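Local coordinates for protein CurH (Lyngbya majuscula, PDB 3KG7) that probably catalyses the removal of water from a beta-hydroxyacyl intermediate carried on acyl carrier protein, as the dehydratase domain of a curacin polyketide synthase module, at residues C[52-55]-C[56-59]; C[135-138]-C[139-142]; C[164-167]-C[168-171]; C[210-213]-C[214-217]; C[238-241]-C[242-246]. One frame throughout, in Å; residues are numbered along the deposited sequence.

Interaction 1: residues C[52-55]-C[56-59]; sequences VSYI and AMTL
Val52 to Leu59 make a local contact within one buried helix, 52-62, in which each backbone N-H of residues 56-59 is tied to the carbonyl four residues earlier. The bonds from Ala56 N to Val52 O (3.1 Å) and from Leu59 N to Ile55 O are nearly straight, with angles of 167° and 170° at the hydrogen. Met57 N donates likewise to Ser53 O. Tyr54 O is gripped twice: Thr58 N and Thr58 OG1 both donate to it at 3.0 Å, coming from opposite faces of its carbonyl plane. With OG1 anti to its own carbonyl carbon (chi1 -60°), the hydroxyl of Thr58 turns back to that oxygen, and the buried hydroxyl has its acceptor there.

Two side-chain pairs run along the helix, each pointing the same way. The selenium of Met57, a selenomethionine, lies at the edge of the Tyr54 ring, with Met57 SE 3.9 Å from Tyr54 CD1, a Met-aromatic contact. On another flank, Ile55 CG2 meets Leu59 CD1 at 3.9 Å. Leu59 and Ile55 also pack on strand 66-73, while Tyr54 and Thr58 lie on strand 117-124, and Val52, Ser53 and Ala56 face helix 202-207. Ser53 OG is bonded back to Pro50 O. A buried helix wrapped by antiparallel strands and lying against a second helix is characteristic of the double hotdog fold of polyketide synthase dehydratases.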
loop_
_atom_site.group_PDB
_atom_site.type_symbol
_atom_site.label_atom_id
_atom_site.label_comp_id
_atom_site.label_asym_id
_atom_site.label_seq_id
_atom_site.Cartn_x
_atom_site.Cartn_y
_atom_site.Cartn_z
ATOM N N VAL C 52 13.112 -19.841 3.691
ATOM C CA VAL C 52 13.104 -19.387 5.091
ATOM C C VAL C 52 13.273 -17.863 5.280
ATOM O O VAL C 52 12.957 -17.331 6.347
ATOM C CB VAL C 52 14.096 -20.175 6.002
ATOM C CG1 VAL C 52 13.695 -21.649 6.078
ATOM C CG2 VAL C 52 15.550 -20.003 5.545
ATOM N N SER C 53 13.736 -17.173 4.240
ATOM C CA SER C 53 13.878 -15.712 4.262
ATOM C C SER C 53 12.563 -15.029 4.551
ATOM O O SER C 53 12.518 -14.012 5.247
ATOM C CB SER C 53 14.416 -15.190 2.932
ATOM O OG SER C 53 15.606 -15.861 2.586
ATOM N N TYR C 54 11.489 -15.581 4.005
ATOM C CA TYR C 54 10.168 -14.992 4.201
ATOM C C TYR C 54 9.694 -15.129 5.640
ATOM O O TYR C 54 8.994 -14.253 6.137
ATOM C CB TYR C 54 9.167 -15.563 3.194
ATOM C CG TYR C 54 9.701 -15.469 1.786
ATOM C CD1 TYR C 54 10.046 -14.237 1.237
ATOM C CD2 TYR C 54 9.893 -16.611 1.011
ATOM C CE1 TYR C 54 10.564 -14.146 -0.050
ATOM C CE2 TYR C 54 10.390 -16.524 -0.276
ATOM C CZ TYR C 54 10.728 -15.295 -0.796
ATOM O OH TYR C 54 11.220 -15.206 -2.067
ATOM N N ILE C 55 10.111 -16.205 6.310
ATOM C CA ILE C 55 9.837 -16.365 7.728
ATOM C C ILE C 55 10.558 -15.250 8.471
ATOM O O ILE C 55 9.965 -14.578 9.327
ATOM C CB ILE C 55 10.278 -17.742 8.281
ATOM C CG1 ILE C 55 9.776 -18.882 7.385
ATOM C CG2 ILE C 55 9.752 -17.919 9.713
ATOM C CD1 ILE C 55 10.417 -20.233 7.656
ATOM N N ALA C 56 11.831 -15.054 8.126
ATOM C CA ALA C 56 12.642 -13.975 8.669
ATOM C C ALA C 56 11.925 -12.647 8.535
ATOM O O ALA C 56 11.824 -11.893 9.507
ATOM C CB ALA C 56 13.959 -13.918 7.954
HETATM N N MSE C 57 11.413 -12.379 7.335
HETATM C CA MSE C 57 10.734 -11.109 7.046
HETATM C C MSE C 57 9.484 -10.920 7.900
HETATM O O MSE C 57 9.248 -9.847 8.456
HETATM C CB MSE C 57 10.370 -11.015 5.568
HETATM C CG MSE C 57 11.568 -10.867 4.669
HETATM SE SE MSE C 57 11.037 -10.791 2.805
HETATM C CE MSE C 57 10.515 -8.921 2.670
ATOM N N THR C 58 8.696 -11.983 8.003
ATOM C CA THR C 58 7.462 -11.951 8.760
ATOM C C THR C 58 7.762 -11.706 10.234
ATOM O O THR C 58 7.097 -10.876 10.887
ATOM C CB THR C 58 6.651 -13.245 8.575
ATOM O OG1 THR C 58 6.335 -13.418 7.186
ATOM C CG2 THR C 58 5.355 -13.175 9.373
ATOM N N LEU C 59 8.770 -12.414 10.746
ATOM C CA LEU C 59 9.213 -12.223 12.116
ATOM C C LEU C 59 9.690 -10.795 12.337
ATOM O O LEU C 59 9.481 -10.240 13.408
ATOM C CB LEU C 59 10.306 -13.218 12.487
ATOM C CG LEU C 59 9.967 -14.701 12.522
ATOM C CD1 LEU C 59 11.256 -15.497 12.444
ATOM C CD2 LEU C 59 9.187 -15.056 13.777
#

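Interaction 2: residues C[135-138]-C[139-142]; sequences SVDI and PALC
Val136, just ahead of helix 138-144, meets Leu141 of its first turn, Val136 CG1 reaching Leu141 CD2 at 3.8 Å and the other methyl, CD1, at about the same range. The two side chains cross at about a right angle, and CG1 of the valine rests against both methyls of the leucine.

Asp137 follows at the N-cap position. Its carbonyl makes the first turn of the helix, accepting a weak bond from Leu141 N at 3.3 Å. The carboxylate, with CG anti to the backbone N (chi1 -166°), swings forward over the start of the helix: Asp137 OD1 comes to 3.2 Å from Ala140 CB, and OD2 lies by the ring of Pro139.

Ile138 begins the helix proper. Its carbonyl accepts the N-H of Cys142, with 3.3 Å between Ile138 O and Cys142 N and 164° at the hydrogen. Its CG2 lies beside Pro139 CD, and its CD1 approaches Leu141 CD2 at 4.2 Å. Both Ile138 and Leu141 continue onto Leu182 of strand 181-186; Ile138 also lies on Tyr245 and Leu141 on Tyr247, both of strand 243-255.

The chemistry is that of a helix start with two sides. Aliphatic groups from Val136, Ile138 and Leu141 gather together and pack down on the strands, while the exposed Asp137 sets a negative charge at the helix N terminus, where the helix dipole would probably stabilise it.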
loop_
_atom_site.group_PDB
_atom_site.type_symbol
_atom_site.label_atom_id
_atom_site.label_comp_id
_atom_site.label_asym_id
_atom_site.label_seq_id
_atom_site.Cartn_x
_atom_site.Cartn_y
_atom_site.Cartn_z
ATOM N N SER C 135 16.824 -27.430 27.770
ATOM C CA SER C 135 18.188 -26.969 28.032
ATOM C C SER C 135 19.171 -27.944 27.363
ATOM O O SER C 135 18.740 -28.936 26.766
ATOM C CB SER C 135 18.430 -26.884 29.546
ATOM O OG SER C 135 19.772 -26.538 29.850
ATOM N N VAL C 136 20.473 -27.650 27.445
ATOM C CA VAL C 136 21.545 -28.521 26.921
ATOM C C VAL C 136 22.915 -28.101 27.486
ATOM O O VAL C 136 23.240 -26.910 27.504
ATOM C CB VAL C 136 21.567 -28.563 25.341
ATOM C CG1 VAL C 136 22.985 -28.580 24.791
ATOM C CG2 VAL C 136 20.792 -29.761 24.804
ATOM N N ASP C 137 23.701 -29.069 27.962
ATOM C CA ASP C 137 25.103 -28.808 28.312
ATOM C C ASP C 137 25.959 -28.880 27.049
ATOM O O ASP C 137 26.205 -29.966 26.510
ATOM C CB ASP C 137 25.627 -29.786 29.371
ATOM C CG ASP C 137 26.955 -29.332 29.986
ATOM O OD1 ASP C 137 27.949 -30.080 29.887
ATOM O OD2 ASP C 137 27.010 -28.224 30.565
ATOM N N ILE C 138 26.411 -27.714 26.591
ATOM C CA ILE C 138 27.072 -27.608 25.294
ATOM C C ILE C 138 28.492 -28.210 25.216
ATOM O O ILE C 138 28.805 -28.887 24.227
ATOM C CB ILE C 138 26.958 -26.159 24.681
ATOM C CG1 ILE C 138 26.926 -26.212 23.148
ATOM C CG2 ILE C 138 28.028 -25.200 25.224
ATOM C CD1 ILE C 138 25.625 -26.772 22.587
ATOM N N PRO C 139 29.341 -28.003 26.253
ATOM C CA PRO C 139 30.677 -28.610 26.187
ATOM C C PRO C 139 30.647 -30.141 26.210
ATOM O O PRO C 139 31.574 -30.775 25.707
ATOM C CB PRO C 139 31.381 -28.069 27.440
ATOM C CG PRO C 139 30.570 -26.891 27.873
ATOM C CD PRO C 139 29.168 -27.241 27.504
ATOM N N ALA C 140 29.589 -30.717 26.784
ATOM C CA ALA C 140 29.392 -32.173 26.812
ATOM C C ALA C 140 28.970 -32.744 25.455
ATOM O O ALA C 140 29.413 -33.826 25.072
ATOM C CB ALA C 140 28.384 -32.560 27.888
ATOM N N LEU C 141 28.111 -32.022 24.738
ATOM C CA LEU C 141 27.716 -32.417 23.389
ATOM C C LEU C 141 28.920 -32.522 22.466
ATOM O O LEU C 141 29.057 -33.492 21.720
ATOM C CB LEU C 141 26.702 -31.431 22.806
ATOM C CG LEU C 141 25.232 -31.843 22.816
ATOM C CD1 LEU C 141 24.688 -32.019 24.238
ATOM C CD2 LEU C 141 24.428 -30.813 22.052
ATOM N N CYS C 142 29.795 -31.520 22.537
ATOM C CA CYS C 142 31.000 -31.471 21.710
ATOM C C CYS C 142 32.107 -32.376 22.243
ATOM O O CYS C 142 33.223 -32.366 21.722
ATOM C CB CYS C 142 31.514 -30.035 21.598
ATOM S SG CYS C 142 30.280 -28.849 21.057
#

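Interaction 3: residues C[164-167]-C[168-171]; sequences YGPM and LQAV
Tyr164 and Leu168 meet across a chain reversal that combines two turns, a type I beta turn over Gly165-Leu168 and an inverse gamma turn centred on Gln169, on the way from strand 162-164 to strand 171-176. The backbone bonds define both. Leu168 N donates to Gly165 O at 2.7 Å, with 157° at the hydrogen and the donor well above the carbonyl plane; Pro166 and Met167 fill the two corners. The gamma turn is closed by a weak bond from Ala170 N to Leu168 O.

The apolar part is the tyrosine on the leucine. Their side chains cross at about a right angle, and Tyr164 CD2 sits 3.7 Å from Leu168 CB, with CG and CD1 of the leucine each 3.9 Å from the same ring carbon. Leu168 goes on to pack against Val203 of helix 202-207.

Polar and cationic partners hold the turn from outside. Arg210 makes a cation-pi contact with the Tyr164 ring and also donates from NH1 to Leu168 O, bridging the two residues that meet here. The backbones of Gly165 and Asp40 are hydrogen-bonded, and Tyr157 meets the Tyr164 ring edge-to-face.

Gln169 folds back over the first turn on the exposed side. With CG anti to its own carbonyl carbon (chi1 -79°) and the chain extended beyond, the amide returns to the proline, placing Gln169 OE1 3.1 Å from Pro166 CA.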
loop_
_atom_site.group_PDB
_atom_site.type_symbol
_atom_site.label_atom_id
_atom_site.label_comp_id
_atom_site.label_asym_id
_atom_site.label_seq_id
_atom_site.Cartn_x
_atom_site.Cartn_y
_atom_site.Cartn_z
ATOM N N TYR C 164 27.313 -21.967 -1.278
ATOM C CA TYR C 164 27.204 -20.866 -0.332
ATOM C C TYR C 164 28.419 -19.948 -0.457
ATOM O O TYR C 164 29.536 -20.344 -0.140
ATOM C CB TYR C 164 27.103 -21.399 1.107
ATOM C CG TYR C 164 25.823 -22.143 1.466
ATOM C CD1 TYR C 164 25.845 -23.512 1.742
ATOM C CD2 TYR C 164 24.600 -21.476 1.562
ATOM C CE1 TYR C 164 24.679 -24.204 2.090
ATOM C CE2 TYR C 164 23.422 -22.160 1.913
ATOM C CZ TYR C 164 23.476 -23.521 2.173
ATOM O OH TYR C 164 22.331 -24.205 2.515
ATOM N N GLY C 165 28.197 -18.723 -0.928
ATOM C CA GLY C 165 29.256 -17.722 -1.008
ATOM C C GLY C 165 29.552 -17.072 0.338
ATOM O O GLY C 165 28.857 -17.340 1.324
ATOM N N PRO C 166 30.584 -16.204 0.385
ATOM C CA PRO C 166 31.095 -15.516 1.581
ATOM C C PRO C 166 30.030 -14.967 2.539
ATOM O O PRO C 166 30.211 -15.014 3.763
ATOM C CB PRO C 166 31.904 -14.359 0.986
ATOM C CG PRO C 166 32.428 -14.907 -0.273
ATOM C CD PRO C 166 31.355 -15.824 -0.814
HETATM N N MSE C 167 28.938 -14.455 1.978
HETATM C CA MSE C 167 27.880 -13.816 2.750
HETATM C C MSE C 167 26.861 -14.813 3.298
HETATM O O MSE C 167 25.925 -14.424 4.012
HETATM C CB MSE C 167 27.198 -12.757 1.895
HETATM C CG MSE C 167 27.732 -11.372 2.130
HETATM SE SE MSE C 167 27.160 -10.116 0.752
HETATM C CE MSE C 167 28.870 -9.805 -0.150
ATOM N N LEU C 168 27.054 -16.087 2.958
ATOM C CA LEU C 168 26.191 -17.176 3.416
ATOM C C LEU C 168 26.945 -18.154 4.318
ATOM O O LEU C 168 26.345 -19.046 4.925
ATOM C CB LEU C 168 25.594 -17.930 2.219
ATOM C CG LEU C 168 24.220 -17.579 1.619
ATOM C CD1 LEU C 168 23.073 -17.985 2.530
ATOM C CD2 LEU C 168 24.101 -16.122 1.235
ATOM N N GLN C 169 28.260 -17.980 4.409
ATOM C CA GLN C 169 29.106 -18.881 5.192
ATOM C C GLN C 169 29.022 -18.588 6.686
ATOM O O GLN C 169 29.940 -18.014 7.280
ATOM C CB GLN C 169 30.542 -18.834 4.681
ATOM C CG GLN C 169 30.728 -19.666 3.423
ATOM C CD GLN C 169 31.969 -19.301 2.646
ATOM O OE1 GLN C 169 32.395 -18.146 2.632
ATOM N NE2 GLN C 169 32.553 -20.285 1.979
ATOM N N ALA C 170 27.904 -18.997 7.280
ATOM C CA ALA C 170 27.601 -18.720 8.686
ATOM C C ALA C 170 27.931 -19.893 9.598
ATOM O O ALA C 170 27.875 -19.762 10.820
ATOM C CB ALA C 170 26.130 -18.326 8.844
ATOM N N VAL C 171 28.267 -21.035 9.007
ATOM C CA VAL C 171 28.548 -22.238 9.777
ATOM C C VAL C 171 30.007 -22.266 10.230
ATOM O O VAL C 171 30.911 -22.588 9.452
ATOM C CB VAL C 171 28.203 -23.517 8.992
ATOM C CG1 VAL C 171 28.338 -24.735 9.884
ATOM C CG2 VAL C 171 26.797 -23.428 8.414
#

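Interaction 4: residues C[210-213]-C[214-217]; sequences RLTP and DLFD
Leu211 and Leu215 cross at about a right angle, with Leu211 CD1 3.9 Å from Leu215 CD2. Both have CG anti to the backbone N, and for Leu215 (chi1 -157°) this carries the forked end back over the preceding chain, where CD1 and CD2 each lie 3.6 Å from Arg210 O. Thr212 also meets Leu215 crosswise, its OG1 3.7 Å from Leu215 CD1.

Thr212 and Asp214, by contrast, lie side by side and point the same way, so that Thr212 CG2 comes to 3.4 Å from Asp214 OD1. Between them Pro213 sits at the corner of a tight turn, drawn together by a weak bond from Leu215 N to Thr212 O.

Leu153 of helix 150-159 packs on both leucines, and Pro213 lies on strand 243-255. Cutting Leu215 back to an alanine is likely to open a gap beside Leu211 and Leu153 and uncover Arg210 O on the side the two methyls now cover.

The carboxylate of Asp214 is committed to two strands: OD2 forms a salt bridge with Arg261 of 260-268, and OD1 accepts from Ser252 N of 243-255. The turn thus joins a greasy inner side, facing the helix, to a charged link with the strands.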
loop_
_atom_site.group_PDB
_atom_site.type_symbol
_atom_site.label_atom_id
_atom_site.label_comp_id
_atom_site.label_asym_id
_atom_site.label_seq_id
_atom_site.Cartn_x
_atom_site.Cartn_y
_atom_site.Cartn_z
ATOM N N ARG C 210 20.970 -26.538 7.470
ATOM C CA ARG C 210 22.045 -27.094 6.647
ATOM C C ARG C 210 22.571 -28.478 7.050
ATOM O O ARG C 210 23.393 -29.047 6.335
ATOM C CB ARG C 210 23.207 -26.101 6.553
ATOM C CG ARG C 210 22.919 -24.899 5.687
ATOM C CD ARG C 210 24.046 -23.891 5.739
ATOM N NE ARG C 210 23.624 -22.593 5.210
ATOM C CZ ARG C 210 24.383 -21.497 5.176
ATOM N NH1 ARG C 210 25.627 -21.515 5.639
ATOM N NH2 ARG C 210 23.894 -20.369 4.684
ATOM N N LEU C 211 22.115 -29.019 8.181
ATOM C CA LEU C 211 22.629 -30.316 8.646
ATOM C C LEU C 211 21.601 -31.202 9.345
ATOM O O LEU C 211 20.752 -30.733 10.114
ATOM C CB LEU C 211 23.868 -30.136 9.536
ATOM C CG LEU C 211 24.626 -31.368 10.055
ATOM C CD1 LEU C 211 25.247 -32.189 8.927
ATOM C CD2 LEU C 211 25.691 -30.962 11.058
ATOM N N THR C 212 21.718 -32.497 9.065
ATOM C CA THR C 212 20.876 -33.536 9.624
ATOM C C THR C 212 21.819 -34.701 9.906
ATOM O O THR C 212 22.806 -34.858 9.184
ATOM C CB THR C 212 19.816 -33.992 8.597
ATOM O OG1 THR C 212 19.482 -32.908 7.720
ATOM C CG2 THR C 212 18.556 -34.469 9.294
ATOM N N PRO C 213 21.541 -35.512 10.959
ATOM C CA PRO C 213 22.302 -36.741 11.254
ATOM C C PRO C 213 22.675 -37.580 10.020
ATOM O O PRO C 213 23.719 -38.246 10.010
ATOM C CB PRO C 213 21.341 -37.532 12.145
ATOM C CG PRO C 213 20.559 -36.498 12.853
ATOM C CD PRO C 213 20.485 -35.283 11.967
ATOM N N ASP C 214 21.829 -37.521 8.992
ATOM C CA ASP C 214 21.966 -38.338 7.790
ATOM C C ASP C 214 22.108 -37.491 6.522
ATOM O O ASP C 214 21.430 -37.739 5.525
ATOM C CB ASP C 214 20.748 -39.260 7.665
ATOM C CG ASP C 214 19.440 -38.488 7.550
ATOM O OD1 ASP C 214 19.121 -37.686 8.456
ATOM O OD2 ASP C 214 18.734 -38.684 6.541
ATOM N N LEU C 215 22.996 -36.500 6.558
ATOM C CA LEU C 215 23.183 -35.594 5.421
ATOM C C LEU C 215 23.973 -36.230 4.265
ATOM O O LEU C 215 23.893 -35.773 3.125
ATOM C CB LEU C 215 23.826 -34.274 5.872
ATOM C CG LEU C 215 23.600 -33.047 4.976
ATOM C CD1 LEU C 215 22.319 -32.300 5.369
ATOM C CD2 LEU C 215 24.801 -32.116 5.024
ATOM N N PHE C 216 24.722 -37.287 4.561
ATOM C CA PHE C 216 25.450 -38.042 3.535
ATOM C C PHE C 216 24.522 -38.984 2.758
ATOM O O PHE C 216 24.963 -39.693 1.849
ATOM C CB PHE C 216 26.609 -38.831 4.167
ATOM C CG PHE C 216 27.683 -37.959 4.768
ATOM C CD1 PHE C 216 27.585 -37.508 6.084
ATOM C CD2 PHE C 216 28.794 -37.587 4.016
ATOM C CE1 PHE C 216 28.574 -36.696 6.639
ATOM C CE2 PHE C 216 29.791 -36.776 4.564
ATOM C CZ PHE C 216 29.679 -36.331 5.879
ATOM N N ASP C 217 23.239 -38.967 3.120
ATOM C CA ASP C 217 22.238 -39.890 2.588
ATOM C C ASP C 217 21.458 -39.252 1.442
ATOM O O ASP C 217 21.047 -39.940 0.503
ATOM C CB ASP C 217 21.275 -40.299 3.708
ATOM C CG ASP C 217 20.862 -41.757 3.639
ATOM O OD1 ASP C 217 20.637 -42.279 2.526
ATOM O OD2 ASP C 217 20.744 -42.377 4.717
#

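Interaction 5: residues C[238-241]-C[242-246]; sequences HPTP and SRFYA
Thr240 and Phe244 pack together where the chain turns from a loop into strand 243-255, one of the strands of the double hotdog fold. Thr240 CB lies 3.8 Å from Phe244 CE2, and its CG2 stands over one face of the ring, 4.1 Å above the plane and offset toward the rim. The intervening Pro241 touches the same residue twice. Its carbonyl oxygen comes to the ring edge, near the plane, with Pro241 O 3.6 Å from Phe244 CD2, and its CD meets Phe244 CB at 4.1 Å, the two side chains crossing at about a right angle.

What brings the ring back over the loop is its first torsion: CG stands between the backbone N and the carbonyl carbon (chi1 63°), the crowded position, so the phenyl group leans toward the residues that precede the strand. With a serine in place of Phe244, the ring face under Thr240 CG2 would be gone, and a gap would probably open between Thr240, Leu204 and Phe275.

Further out, Phe275 of strand 274-286 touches Thr240, Pro241 and Phe244 alike, and Leu204 of helix 202-207 packs on both Thr240 and Phe244. Backbone hydrogen bonds pair Thr240 with Pro199 and Phe244 with Ile185 of strand 181-186. At the start of the loop, His238 folds over the next residue: its ND1 donates to Pro239 O at 3.1 Å, with 165° at the hydrogen and the acceptor close to the imidazole plane.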
loop_
_atom_site.group_PDB
_atom_site.type_symbol
_atom_site.label_atom_id
_atom_site.label_comp_id
_atom_site.label_asym_id
_atom_site.label_seq_id
_atom_site.Cartn_x
_atom_site.Cartn_y
_atom_site.Cartn_z
ATOM N N HIS C 238 13.330 -14.760 21.094
ATOM C CA HIS C 238 14.056 -13.485 21.078
ATOM C C HIS C 238 15.078 -13.445 19.940
ATOM O O HIS C 238 15.297 -14.458 19.281
ATOM C CB HIS C 238 14.700 -13.176 22.444
ATOM C CG HIS C 238 15.561 -14.276 22.981
ATOM N ND1 HIS C 238 16.824 -14.535 22.497
ATOM C CD2 HIS C 238 15.346 -15.171 23.975
ATOM C CE1 HIS C 238 17.347 -15.550 23.161
ATOM N NE2 HIS C 238 16.471 -15.953 24.065
ATOM N N PRO C 239 15.693 -12.271 19.691
ATOM C CA PRO C 239 16.648 -12.169 18.601
ATOM C C PRO C 239 17.812 -13.132 18.785
ATOM O O PRO C 239 18.186 -13.436 19.924
ATOM C CB PRO C 239 17.150 -10.729 18.712
ATOM C CG PRO C 239 16.082 -10.012 19.416
ATOM C CD PRO C 239 15.544 -10.987 20.396
ATOM N N THR C 240 18.375 -13.607 17.677
ATOM C CA THR C 240 19.553 -14.478 17.732
ATOM C C THR C 240 20.752 -13.732 18.312
ATOM O O THR C 240 20.979 -12.568 17.982
ATOM C CB THR C 240 19.944 -15.041 16.347
ATOM O OG1 THR C 240 20.329 -13.968 15.489
ATOM C CG2 THR C 240 18.787 -15.769 15.720
ATOM N N PRO C 241 21.520 -14.401 19.189
ATOM C CA PRO C 241 22.780 -13.842 19.655
ATOM C C PRO C 241 23.823 -13.913 18.539
ATOM O O PRO C 241 23.566 -14.527 17.495
ATOM C CB PRO C 241 23.178 -14.777 20.800
ATOM C CG PRO C 241 21.983 -15.633 21.062
ATOM C CD PRO C 241 21.260 -15.719 19.786
ATOM N N SER C 242 24.983 -13.296 18.760
ATOM C CA SER C 242 26.052 -13.251 17.754
ATOM C C SER C 242 26.549 -14.649 17.394
ATOM O O SER C 242 27.034 -14.880 16.283
ATOM C CB SER C 242 27.210 -12.381 18.250
ATOM O OG SER C 242 27.590 -12.750 19.566
ATOM N N ARG C 243 26.406 -15.568 18.346
ATOM C CA ARG C 243 26.765 -16.970 18.166
ATOM C C ARG C 243 25.728 -17.879 18.840
ATOM O O ARG C 243 25.362 -17.667 19.998
ATOM C CB ARG C 243 28.171 -17.210 18.733
ATOM C CG ARG C 243 28.567 -18.667 18.922
ATOM C CD ARG C 243 29.915 -18.785 19.615
ATOM N NE ARG C 243 31.010 -18.389 18.731
ATOM C CZ ARG C 243 32.301 -18.566 19.003
ATOM N NH1 ARG C 243 32.677 -19.134 20.143
ATOM N NH2 ARG C 243 33.219 -18.177 18.129
ATOM N N PHE C 244 25.257 -18.881 18.099
ATOM C CA PHE C 244 24.264 -19.837 18.598
ATOM C C PHE C 244 24.393 -21.182 17.886
ATOM O O PHE C 244 25.260 -21.356 17.027
ATOM C CB PHE C 244 22.846 -19.286 18.442
ATOM C CG PHE C 244 22.434 -19.053 17.011
ATOM C CD1 PHE C 244 21.661 -19.992 16.336
ATOM C CD2 PHE C 244 22.809 -17.886 16.339
ATOM C CE1 PHE C 244 21.271 -19.777 15.008
ATOM C CE2 PHE C 244 22.423 -17.666 15.014
ATOM C CZ PHE C 244 21.652 -18.615 14.350
ATOM N N TYR C 245 23.518 -22.121 18.239
ATOM C CA TYR C 245 23.597 -23.487 17.731
ATOM C C TYR C 245 22.291 -23.965 17.088
ATOM O O TYR C 245 21.199 -23.518 17.453
ATOM C CB TYR C 245 24.014 -24.442 18.859
ATOM C CG TYR C 245 25.364 -24.120 19.475
ATOM C CD1 TYR C 245 26.537 -24.680 18.965
ATOM C CD2 TYR C 245 25.467 -23.254 20.570
ATOM C CE1 TYR C 245 27.774 -24.386 19.520
ATOM C CE2 TYR C 245 26.705 -22.953 21.134
ATOM C CZ TYR C 245 27.851 -23.522 20.600
ATOM O OH TYR C 245 29.077 -23.234 21.150
ATOM N N ALA C 246 22.419 -24.872 16.123
ATOM C CA ALA C 246 21.269 -25.551 15.537
ATOM C C ALA C 246 21.398 -27.034 15.842
ATOM O O ALA C 246 22.400 -27.660 15.485
ATOM C CB ALA C 246 21.203 -25.309 14.041
#

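Overall arrangement
The five contacts follow one another along the chain; none nests in or crosses another. Interaction 1 is a stretch of the buried helix 52-62 in the first half of the fold. Interaction 2 starts helix 138-144, about 29 Å away between centres. Interaction 3 turns the chain into strand 171-176, interaction 4 turns it between helix 202-207 and strand 225-236, and interaction 5 leads from a loop into strand 243-255. Two pairs touch: Arg210 ties interactions 3 and 4, and Ile138 packs on Tyr245 between interactions 2 and 5. Helix 202-207 is touched by interactions 1, 3 and 5, linking the two halves of the double hotdog.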